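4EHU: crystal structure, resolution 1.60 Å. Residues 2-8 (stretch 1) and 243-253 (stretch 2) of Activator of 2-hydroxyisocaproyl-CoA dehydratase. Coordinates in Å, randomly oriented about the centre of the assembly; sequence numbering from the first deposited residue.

Stretch 1 (2-8) YTMGLDI
Stretch 2 (243-253) TGALGAALYAF

Strand 2-8 (phi -132 to -102°, psi 96 to 162°) packs on helix 243-253, whose i to i+4 bonds include Ala249 N to Ala245 O at 2.9 Å. The axes approach to 5.7 Å and run at 142°, nearer antiparallel than parallel, burying 385 Å² in total; Thr3, Gly5 and Asp7 are buried. The nearest CA pair is Gly5 and Ala249, CA to CA 3.9 Å. An ideal CB on Gly5 would fall 1.9 Å from Ala245 O and 2.4 Å from Ala249 N. Instead Gly5 CA makes a CA-H...O contact with Ala245 O (3.3 Å, 156° at H). The methyls of Ala248 and Ala252 point toward the strand, small enough for Ala248 CB to sit 3.6 Å from Gly5 CA and Ala252 CB 3.7 Å from Met4 O.

Strand alternation points Thr3 and Asp7 toward the helix, Met4 (chi1 t, chi2 t, chi3 m) and Leu6 (m, t) away. Thr3, chi1 p (60°), donates from OG1 to Ala249 O at 2.9 Å; Thr3 CB lies 3.6 Å from Ala252 CB. Phe253, chi1 t (173°) and chi2 77°, has CA-to-CB sideways, and the end of its side chain leads away.

Asp7, chi1 t (172°) and chi2 2°, places OD2 3.7 Å from Gly244 CA; an ideal CB on Gly244 would fall 2.4 Å from Asp7 OD2. Water 1 donates to Asp7 OD2 (2.7 Å) and accepts from Ala245 N (3.0 Å).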

# COMPACT_ATOMS: atom_id res chain seq x y z
N TYR A 2 -35.29 3.13 24.54
CA TYR A 2 -34.23 2.54 23.71
C TYR A 2 -33.50 3.62 22.95
O TYR A 2 -34.11 4.58 22.49
CB TYR A 2 -34.82 1.54 22.72
CG TYR A 2 -35.51 0.38 23.38
CD1 TYR A 2 -34.80 -0.75 23.76
CD2 TYR A 2 -36.89 0.41 23.63
CE1 TYR A 2 -35.43 -1.82 24.36
CE2 TYR A 2 -37.52 -0.65 24.24
CZ TYR A 2 -36.79 -1.76 24.60
OH TYR A 2 -37.41 -2.83 25.20
N THR A 3 -32.19 3.46 22.81
CA THR A 3 -31.43 4.28 21.88
C THR A 3 -30.64 3.38 20.93
O THR A 3 -30.46 2.20 21.20
CB THR A 3 -30.48 5.24 22.61
OG1 THR A 3 -29.54 4.48 23.39
CG2 THR A 3 -31.31 6.20 23.50
N MET A 4 -30.19 3.94 19.82
CA MET A 4 -29.47 3.16 18.82
C MET A 4 -28.19 3.86 18.39
O MET A 4 -28.17 5.08 18.23
CB MET A 4 -30.36 2.95 17.59
CG MET A 4 -29.72 2.07 16.52
SD MET A 4 -30.86 1.71 15.18
CE MET A 4 -31.77 0.33 15.85
N GLY A 5 -27.14 3.07 18.21
CA GLY A 5 -25.88 3.53 17.64
C GLY A 5 -25.59 2.79 16.35
O GLY A 5 -25.77 1.58 16.27
N LEU A 6 -25.17 3.52 15.32
CA LEU A 6 -24.76 2.94 14.05
C LEU A 6 -23.34 3.37 13.77
O LEU A 6 -23.02 4.55 13.91
CB LEU A 6 -25.67 3.41 12.92
CG LEU A 6 -27.12 2.91 12.94
CD1 LEU A 6 -27.92 3.58 11.84
CD2 LEU A 6 -27.17 1.40 12.81
N ASP A 7 -22.49 2.43 13.38
CA ASP A 7 -21.10 2.73 13.03
C ASP A 7 -20.89 2.24 11.60
O ASP A 7 -20.81 1.05 11.34
CB ASP A 7 -20.15 2.04 14.03
CG ASP A 7 -18.66 2.13 13.64
OD1 ASP A 7 -18.30 2.75 12.61
OD2 ASP A 7 -17.85 1.57 14.38
N ILE A 8 -20.85 3.17 10.66
CA ILE A 8 -20.74 2.83 9.26
C ILE A 8 -19.31 3.07 8.82
O ILE A 8 -18.92 4.19 8.52
CB ILE A 8 -21.71 3.68 8.41
CG1 ILE A 8 -23.12 3.57 8.99
CG2 ILE A 8 -21.67 3.22 6.96
CD1 ILE A 8 -24.10 4.61 8.42
N THR A 243 -17.69 -1.64 19.40
CA THR A 243 -17.53 -0.61 20.43
C THR A 243 -17.90 0.78 19.93
O THR A 243 -18.32 1.64 20.72
CB THR A 243 -16.11 -0.58 21.00
OG1 THR A 243 -15.16 -0.57 19.93
CG2 THR A 243 -15.85 -1.83 21.87
N GLY A 244 -17.74 0.99 18.63
CA GLY A 244 -18.08 2.29 18.04
C GLY A 244 -19.59 2.46 18.07
O GLY A 244 -20.12 3.54 18.40
N ALA A 245 -20.31 1.42 17.68
CA ALA A 245 -21.78 1.47 17.70
C ALA A 245 -22.31 1.59 19.12
O ALA A 245 -23.30 2.28 19.37
CB ALA A 245 -22.36 0.25 17.01
N LEU A 246 -21.65 0.91 20.06
CA LEU A 246 -22.03 1.02 21.46
C LEU A 246 -21.81 2.44 21.96
O LEU A 246 -22.68 3.00 22.64
CB LEU A 246 -21.21 0.04 22.30
CG LEU A 246 -21.45 0.13 23.80
CD1 LEU A 246 -22.92 -0.14 24.12
CD2 LEU A 246 -20.56 -0.91 24.49
N GLY A 247 -20.68 3.04 21.60
CA GLY A 247 -20.40 4.40 22.02
C GLY A 247 -21.44 5.35 21.45
O GLY A 247 -21.94 6.23 22.15
N ALA A 248 -21.77 5.16 20.18
CA ALA A 248 -22.83 5.96 19.56
C ALA A 248 -24.17 5.80 20.32
O ALA A 248 -24.89 6.78 20.57
CB ALA A 248 -23.00 5.58 18.08
N ALA A 249 -24.50 4.57 20.70
CA ALA A 249 -25.77 4.32 21.41
C ALA A 249 -25.77 5.02 22.77
O ALA A 249 -26.80 5.47 23.24
CB ALA A 249 -26.01 2.81 21.57
N LEU A 250 -24.60 5.13 23.38
CA LEU A 250 -24.47 5.78 24.68
C LEU A 250 -24.58 7.29 24.53
O LEU A 250 -25.20 7.96 25.37
CB LEU A 250 -23.13 5.40 25.33
CG LEU A 250 -23.11 4.00 25.92
CD1 LEU A 250 -21.65 3.51 26.08
CD2 LEU A 250 -23.83 3.99 27.25
N TYR A 251 -23.99 7.85 23.48
CA TYR A 251 -24.18 9.28 23.22
C TYR A 251 -25.64 9.53 22.89
O TYR A 251 -26.16 10.59 23.18
CB TYR A 251 -23.31 9.79 22.08
CG TYR A 251 -21.89 10.03 22.52
CD1 TYR A 251 -21.61 10.93 23.54
CD2 TYR A 251 -20.84 9.35 21.94
CE1 TYR A 251 -20.34 11.14 23.97
CE2 TYR A 251 -19.56 9.56 22.34
CZ TYR A 251 -19.31 10.45 23.36
OH TYR A 251 -18.01 10.66 23.78
N ALA A 252 -26.30 8.55 22.27
CA ALA A 252 -27.72 8.70 21.94
C ALA A 252 -28.54 8.74 23.23
O ALA A 252 -29.51 9.50 23.34
CB ALA A 252 -28.16 7.55 21.04
N PHE A 253 -28.17 7.89 24.18
CA PHE A 253 -28.77 7.90 25.50
C PHE A 253 -28.55 9.25 26.17
O PHE A 253 -29.48 9.79 26.77
CB PHE A 253 -28.20 6.75 26.35
CG PHE A 253 -28.64 6.78 27.79
CD1 PHE A 253 -29.91 6.34 28.16
CD2 PHE A 253 -27.78 7.21 28.78
CE1 PHE A 253 -30.31 6.34 29.47
CE2 PHE A 253 -28.17 7.23 30.11
CZ PHE A 253 -29.44 6.78 30.46
O HOH W 1 -18.48 -0.38 16.15